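Local coordinates for CPXV018 protein (Cowpox virus, PDB 4FFE) that binds the activating receptor NKG2D as a secreted, MHC class I-like decoy ligand and so probably blunts natural killer cell recognition of infected cells, at residues Phe7-Glu12 with Leu79-Glu84; Glu103-Lys108 with Met117-Ser122. All coordinates share one frame; numbering follows the deposited sequence.

How the contacts relate
Both contacts belong to one antiparallel sheet with helices packed on it, as expected of an MHC class I-like platform. Contact 1 pairs two central strands and is mostly buried, its centre about 5 Å from that of the chain; contact 2, its centre about 15 Å from the chain centre, sets the loop that follows edge strand 103-104 against helix 114-127. Backbone hydrogen bonds dominate the first, whereas the second rests on apolar and van der Waals touches round Leu119. Their centres are 11 Å apart, and Trp118 joins them: its NE1 lies 3.0 Å from Thr80 O, a probable hydrogen bond, while its ring packs on Leu79, Tyr81 and Leu11.

Contact 1. Residues Phe7-Glu12 with Leu79-Glu84; sequences FNFNLE and LTYFYE
Phe9 and Tyr81 form one of three hydrogen-bonded pairs in the antiparallel ladder between 7-12 and 79-84, central strands of the MHC class I-like sheet. Six backbone bonds run along it, including Phe9 N to Tyr81 O (2.8 Å) and a nearly straight Leu79 N to Leu11 O. The tight side is the face carrying Phe7, Phe9, Leu11, Leu79, Tyr81 and Tyr83, which the helices cover. There the Phe9 and Tyr81 side chains run side by side, CD1 of Phe9 3.9 Å from CD2 of Tyr81, with the ring planes inclined at 34°. With CG anti to its carbonyl carbon (chi1 -64°), the Phe9 ring turns an edge to Tyr81 O. On the same face Phe7 meets Tyr56 and Phe130 edge-to-face, and Tyr81 OH hydrogen-bonds to Gln96.

The opposite face is looser and more polar, with Asn8, Asn10 and Phe82 partly exposed, although Thr80 is buried and Phe82 stacks on Phe97. The Asn8 side chain slants across Thr80, bringing OD1 to 3.3 Å from CG2. Alongside, Asn10 ND2 reaches Thr80 OG1 at 2.6 Å, but the bond is weak because its N-H...O angle is only 117°.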
loop_
_atom_site.group_PDB
_atom_site.type_symbol
_atom_site.label_atom_id
_atom_site.label_comp_id
_atom_site.label_asym_id
_atom_site.label_seq_id
_atom_site.Cartn_x
_atom_site.Cartn_y
_atom_site.Cartn_z
ATOM N N PHE A 7 1.994 -4.302 1.402
ATOM C CA PHE A 7 1.981 -2.928 0.915
ATOM C C PHE A 7 1.870 -1.961 2.087
ATOM O O PHE A 7 0.928 -2.034 2.878
ATOM C CB PHE A 7 0.808 -2.708 -0.040
ATOM C CG PHE A 7 0.886 -3.521 -1.303
ATOM C CD1 PHE A 7 0.511 -4.854 -1.311
ATOM C CD2 PHE A 7 1.328 -2.946 -2.483
ATOM C CE1 PHE A 7 0.584 -5.605 -2.474
ATOM C CE2 PHE A 7 1.402 -3.689 -3.650
ATOM C CZ PHE A 7 1.029 -5.020 -3.646
ATOM N N ASN A 8 2.838 -1.060 2.202
ATOM C CA ASN A 8 2.801 -0.046 3.248
ATOM C C ASN A 8 2.471 1.330 2.679
ATOM O O ASN A 8 3.331 1.991 2.103
ATOM C CB ASN A 8 4.130 0.001 4.004
ATOM C CG ASN A 8 4.033 0.782 5.302
ATOM O OD1 ASN A 8 2.972 0.848 5.915
ATOM N ND2 ASN A 8 5.140 1.379 5.722
ATOM N N PHE A 9 1.217 1.750 2.836
ATOM C CA PHE A 9 0.771 3.051 2.351
ATOM C C PHE A 9 0.963 4.116 3.422
ATOM O O PHE A 9 0.498 3.960 4.548
ATOM C CB PHE A 9 -0.711 3.012 1.967
ATOM C CG PHE A 9 -1.029 2.092 0.821
ATOM C CD1 PHE A 9 -1.206 0.733 1.032
ATOM C CD2 PHE A 9 -1.178 2.589 -0.462
ATOM C CE1 PHE A 9 -1.509 -0.114 -0.023
ATOM C CE2 PHE A 9 -1.481 1.749 -1.518
ATOM C CZ PHE A 9 -1.646 0.396 -1.298
ATOM N N ASN A 10 1.638 5.202 3.065
ATOM C CA ASN A 10 1.791 6.332 3.975
ATOM C C ASN A 10 1.387 7.656 3.345
ATOM O O ASN A 10 1.895 8.034 2.288
ATOM C CB ASN A 10 3.228 6.427 4.497
ATOM C CG ASN A 10 3.460 5.566 5.718
ATOM O OD1 ASN A 10 4.057 4.493 5.631
ATOM N ND2 ASN A 10 2.986 6.034 6.868
ATOM N N LEU A 11 0.466 8.355 4.001
ATOM C CA LEU A 11 0.086 9.699 3.590
ATOM C C LEU A 11 0.531 10.709 4.640
ATOM O O LEU A 11 0.118 10.640 5.799
ATOM C CB LEU A 11 -1.425 9.801 3.381
ATOM C CG LEU A 11 -1.959 11.202 3.067
ATOM C CD1 LEU A 11 -1.350 11.743 1.777
ATOM C CD2 LEU A 11 -3.477 11.196 2.982
ATOM N N GLU A 12 1.387 11.637 4.229
ATOM C CA GLU A 12 1.840 12.702 5.114
ATOM C C GLU A 12 1.150 14.003 4.735
ATOM O O GLU A 12 1.235 14.452 3.592
ATOM C CB GLU A 12 3.358 12.865 5.028
ATOM C CG GLU A 12 4.143 11.611 5.379
ATOM C CD GLU A 12 5.644 11.811 5.273
ATOM O OE1 GLU A 12 6.075 12.945 4.974
ATOM O OE2 GLU A 12 6.391 10.834 5.489
ATOM N N LEU A 79 -0.619 9.319 8.118
ATOM C CA LEU A 79 -1.612 8.256 8.056
ATOM C C LEU A 79 -1.021 7.025 7.380
ATOM O O LEU A 79 -0.480 7.109 6.276
ATOM C CB LEU A 79 -2.853 8.733 7.298
ATOM C CG LEU A 79 -3.577 9.943 7.899
ATOM C CD1 LEU A 79 -4.468 10.613 6.873
ATOM C CD2 LEU A 79 -4.400 9.516 9.094
ATOM N N THR A 80 -1.126 5.882 8.049
ATOM C CA THR A 80 -0.574 4.644 7.519
ATOM C C THR A 80 -1.662 3.597 7.302
ATOM O O THR A 80 -2.549 3.420 8.137
ATOM C CB THR A 80 0.513 4.066 8.448
ATOM O OG1 THR A 80 1.472 5.083 8.758
ATOM C CG2 THR A 80 1.222 2.889 7.786
ATOM N N TYR A 81 -1.595 2.921 6.162
ATOM C CA TYR A 81 -2.457 1.780 5.892
ATOM C C TYR A 81 -1.599 0.624 5.405
ATOM O O TYR A 81 -0.912 0.731 4.388
ATOM C CB TYR A 81 -3.528 2.130 4.856
ATOM C CG TYR A 81 -4.401 0.961 4.447
ATOM C CD1 TYR A 81 -5.124 0.242 5.391
ATOM C CD2 TYR A 81 -4.508 0.584 3.117
ATOM C CE1 TYR A 81 -5.926 -0.827 5.019
ATOM C CE2 TYR A 81 -5.307 -0.479 2.734
ATOM C CZ TYR A 81 -6.013 -1.182 3.687
ATOM O OH TYR A 81 -6.807 -2.241 3.304
ATOM N N PHE A 82 -1.625 -0.473 6.150
ATOM C CA PHE A 82 -0.833 -1.643 5.809
ATOM C C PHE A 82 -1.744 -2.744 5.288
ATOM O O PHE A 82 -2.787 -3.023 5.872
ATOM C CB PHE A 82 -0.046 -2.127 7.031
ATOM C CG PHE A 82 0.759 -3.373 6.783
ATOM C CD1 PHE A 82 2.042 -3.293 6.270
ATOM C CD2 PHE A 82 0.234 -4.623 7.070
ATOM C CE1 PHE A 82 2.786 -4.436 6.042
ATOM C CE2 PHE A 82 0.972 -5.769 6.847
ATOM C CZ PHE A 82 2.250 -5.676 6.331
ATOM N N TYR A 83 -1.351 -3.357 4.177
ATOM C CA TYR A 83 -2.123 -4.448 3.596
ATOM C C TYR A 83 -1.207 -5.580 3.164
ATOM O O TYR A 83 -0.202 -5.357 2.492
ATOM C CB TYR A 83 -2.936 -3.965 2.398
ATOM C CG TYR A 83 -3.773 -5.058 1.775
ATOM C CD1 TYR A 83 -4.970 -5.452 2.355
ATOM C CD2 TYR A 83 -3.364 -5.701 0.612
ATOM C CE1 TYR A 83 -5.737 -6.448 1.800
ATOM C CE2 TYR A 83 -4.129 -6.704 0.046
ATOM C CZ TYR A 83 -5.315 -7.071 0.646
ATOM O OH TYR A 83 -6.087 -8.063 0.095
ATOM N N GLU A 84 -1.568 -6.799 3.538
ATOM C CA GLU A 84 -0.739 -7.953 3.233
ATOM C C GLU A 84 -1.575 -9.179 2.903
ATOM O O GLU A 84 -2.546 -9.486 3.593
ATOM C CB GLU A 84 0.171 -8.264 4.419
ATOM C CG GLU A 84 0.991 -9.524 4.259
ATOM C CD GLU A 84 1.668 -9.928 5.548
ATOM O OE1 GLU A 84 1.054 -10.692 6.323
ATOM O OE2 GLU A 84 2.807 -9.477 5.789
#

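Contact 2. Residues Glu103-Lys108 with Met117-Ser122; sequences EEYTVK and MWLTTS
Leu119 packs against Tyr105 and Lys108 where the loop after strand 103-104 folds over helix 114-127, a loop-on-helix contact at the margin of the MHC class I-like fold. From the helix, Leu119 CB comes within 3.6 Å of Tyr105 CE2, and the two side chains slide past each other in opposite directions. One bond on, CG lies between Tyr105 CE2 and Lys108 CG, about 4.1 Å from the former. The chain then forks: CD1 comes to 4.2 Å from Thr106 O, while CD2 presses on the loop backbone, 3.5 Å from Val107 O. CD2 also touches Lys108 CG at 3.7 Å, where the lysine crosses the leucine at about a right angle. Beyond CG the exposed lysine is extended and poorly ordered.

Leu119, which also touches Tyr98 of strand 91-100, is buried although most of the loop is exposed. The Tyr105 ring reaches the helix although its CB does not point straight at it, its CG lodged between backbone N and carbonyl carbon (chi1 66°). Its hydroxyl hydrogen-bonds to Lys115 O, and Lys115 also makes a cation-pi contact with the ring. The same OH sits at the edge of the Trp118 indole, 3.4 Å from CD1.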
loop_
_atom_site.group_PDB
_atom_site.type_symbol
_atom_site.label_atom_id
_atom_site.label_comp_id
_atom_site.label_asym_id
_atom_site.label_seq_id
_atom_site.Cartn_x
_atom_site.Cartn_y
_atom_site.Cartn_z
ATOM N N GLU A 103 0.590 5.236 15.576
ATOM C CA GLU A 103 -0.196 4.493 16.559
ATOM C C GLU A 103 -1.382 3.777 15.928
ATOM O O GLU A 103 -2.194 4.391 15.238
ATOM C CB GLU A 103 -0.679 5.431 17.670
ATOM C CG GLU A 103 0.451 6.131 18.411
ATOM C CD GLU A 103 -0.047 7.102 19.466
ATOM O OE1 GLU A 103 -1.246 7.456 19.437
ATOM O OE2 GLU A 103 0.763 7.512 20.325
ATOM N N GLU A 104 -1.484 2.476 16.177
ATOM C CA GLU A 104 -2.581 1.692 15.629
ATOM C C GLU A 104 -3.914 2.061 16.264
ATOM O O GLU A 104 -3.995 2.296 17.469
ATOM C CB GLU A 104 -2.326 0.190 15.781
ATOM C CG GLU A 104 -3.407 -0.663 15.132
ATOM C CD GLU A 104 -3.081 -2.141 15.132
ATOM O OE1 GLU A 104 -3.954 -2.934 14.718
ATOM O OE2 GLU A 104 -1.959 -2.509 15.539
ATOM N N TYR A 105 -4.954 2.115 15.438
ATOM C CA TYR A 105 -6.305 2.381 15.913
ATOM C C TYR A 105 -7.307 1.596 15.075
ATOM O O TYR A 105 -7.029 1.249 13.927
ATOM C CB TYR A 105 -6.606 3.885 15.888
ATOM C CG TYR A 105 -6.654 4.509 14.508
ATOM C CD1 TYR A 105 -5.500 4.662 13.748
ATOM C CD2 TYR A 105 -7.852 4.971 13.977
ATOM C CE1 TYR A 105 -5.542 5.238 12.491
ATOM C CE2 TYR A 105 -7.902 5.553 12.725
ATOM C CZ TYR A 105 -6.744 5.683 11.986
ATOM O OH TYR A 105 -6.789 6.259 10.739
ATOM N N THR A 106 -8.465 1.297 15.659
ATOM C CA THR A 106 -9.459 0.451 15.003
ATOM C C THR A 106 -10.871 1.022 15.092
ATOM O O THR A 106 -11.760 0.613 14.347
ATOM C CB THR A 106 -9.486 -0.962 15.621
ATOM O OG1 THR A 106 -9.725 -0.864 17.031
ATOM C CG2 THR A 106 -8.168 -1.685 15.385
ATOM N N VAL A 107 -11.075 1.964 16.007
ATOM C CA VAL A 107 -12.414 2.467 16.296
ATOM C C VAL A 107 -12.750 3.754 15.546
ATOM O O VAL A 107 -12.019 4.741 15.625
ATOM C CB VAL A 107 -12.609 2.698 17.808
ATOM C CG1 VAL A 107 -14.002 3.247 18.090
ATOM C CG2 VAL A 107 -12.373 1.405 18.576
ATOM N N LYS A 108 -13.869 3.732 14.826
ATOM C CA LYS A 108 -14.353 4.901 14.103
ATOM C C LYS A 108 -15.162 5.798 15.034
ATOM O O LYS A 108 -16.013 5.314 15.780
ATOM C CB LYS A 108 -15.230 4.461 12.931
ATOM C CG LYS A 108 -14.792 3.155 12.290
ATOM C CD LYS A 108 -15.791 2.691 11.243
ATOM C CE LYS A 108 -15.405 1.336 10.675
ATOM N NZ LYS A 108 -16.397 0.856 9.675
ATOM N N MET A 117 -11.759 9.382 8.392
ATOM C CA MET A 117 -11.989 9.127 6.975
ATOM C C MET A 117 -11.018 8.068 6.466
ATOM O O MET A 117 -11.392 7.192 5.685
ATOM C CB MET A 117 -11.824 10.422 6.172
ATOM C CG MET A 117 -12.042 10.270 4.673
ATOM S SD MET A 117 -13.779 10.108 4.210
ATOM C CE MET A 117 -14.429 11.679 4.779
ATOM N N TRP A 118 -9.769 8.158 6.922
ATOM C CA TRP A 118 -8.724 7.207 6.551
ATOM C C TRP A 118 -9.127 5.793 6.941
ATOM O O TRP A 118 -9.067 4.874 6.129
ATOM C CB TRP A 118 -7.410 7.582 7.243
ATOM C CG TRP A 118 -6.222 6.744 6.860
ATOM C CD1 TRP A 118 -5.643 5.755 7.602
ATOM C CD2 TRP A 118 -5.456 6.840 5.650
ATOM N NE1 TRP A 118 -4.567 5.227 6.928
ATOM C CE2 TRP A 118 -4.432 5.874 5.730
ATOM C CE3 TRP A 118 -5.537 7.646 4.512
ATOM C CZ2 TRP A 118 -3.497 5.693 4.709
ATOM C CZ3 TRP A 118 -4.608 7.464 3.501
ATOM C CH2 TRP A 118 -3.603 6.494 3.607
ATOM N N LEU A 119 -9.547 5.635 8.191
ATOM C CA LEU A 119 -9.958 4.340 8.721
ATOM C C LEU A 119 -11.203 3.815 8.014
ATOM O O LEU A 119 -11.341 2.616 7.780
ATOM C CB LEU A 119 -10.226 4.464 10.222
ATOM C CG LEU A 119 -10.840 3.263 10.944
ATOM C CD1 LEU A 119 -9.907 2.071 10.887
ATOM C CD2 LEU A 119 -11.160 3.622 12.386
ATOM N N THR A 120 -12.103 4.727 7.668
ATOM C CA THR A 120 -13.399 4.364 7.110
ATOM C C THR A 120 -13.326 3.956 5.636
ATOM O O THR A 120 -14.082 3.095 5.187
ATOM C CB THR A 120 -14.413 5.524 7.283
ATOM O OG1 THR A 120 -14.495 5.885 8.667
ATOM C CG2 THR A 120 -15.799 5.126 6.795
ATOM N N THR A 121 -12.403 4.556 4.890
ATOM C CA THR A 121 -12.426 4.436 3.431
ATOM C C THR A 121 -11.236 3.721 2.786
ATOM O O THR A 121 -11.324 3.308 1.631
ATOM C CB THR A 121 -12.552 5.822 2.768
ATOM O OG1 THR A 121 -11.387 6.601 3.067
ATOM C CG2 THR A 121 -13.792 6.549 3.272
ATOM N N SER A 122 -10.131 3.581 3.514
ATOM C CA SER A 122 -8.895 3.052 2.926
ATOM C C SER A 122 -9.035 1.668 2.281
ATOM O O SER A 122 -8.631 1.474 1.136
ATOM C CB SER A 122 -7.758 3.046 3.950
ATOM O OG SER A 122 -7.306 4.365 4.210
#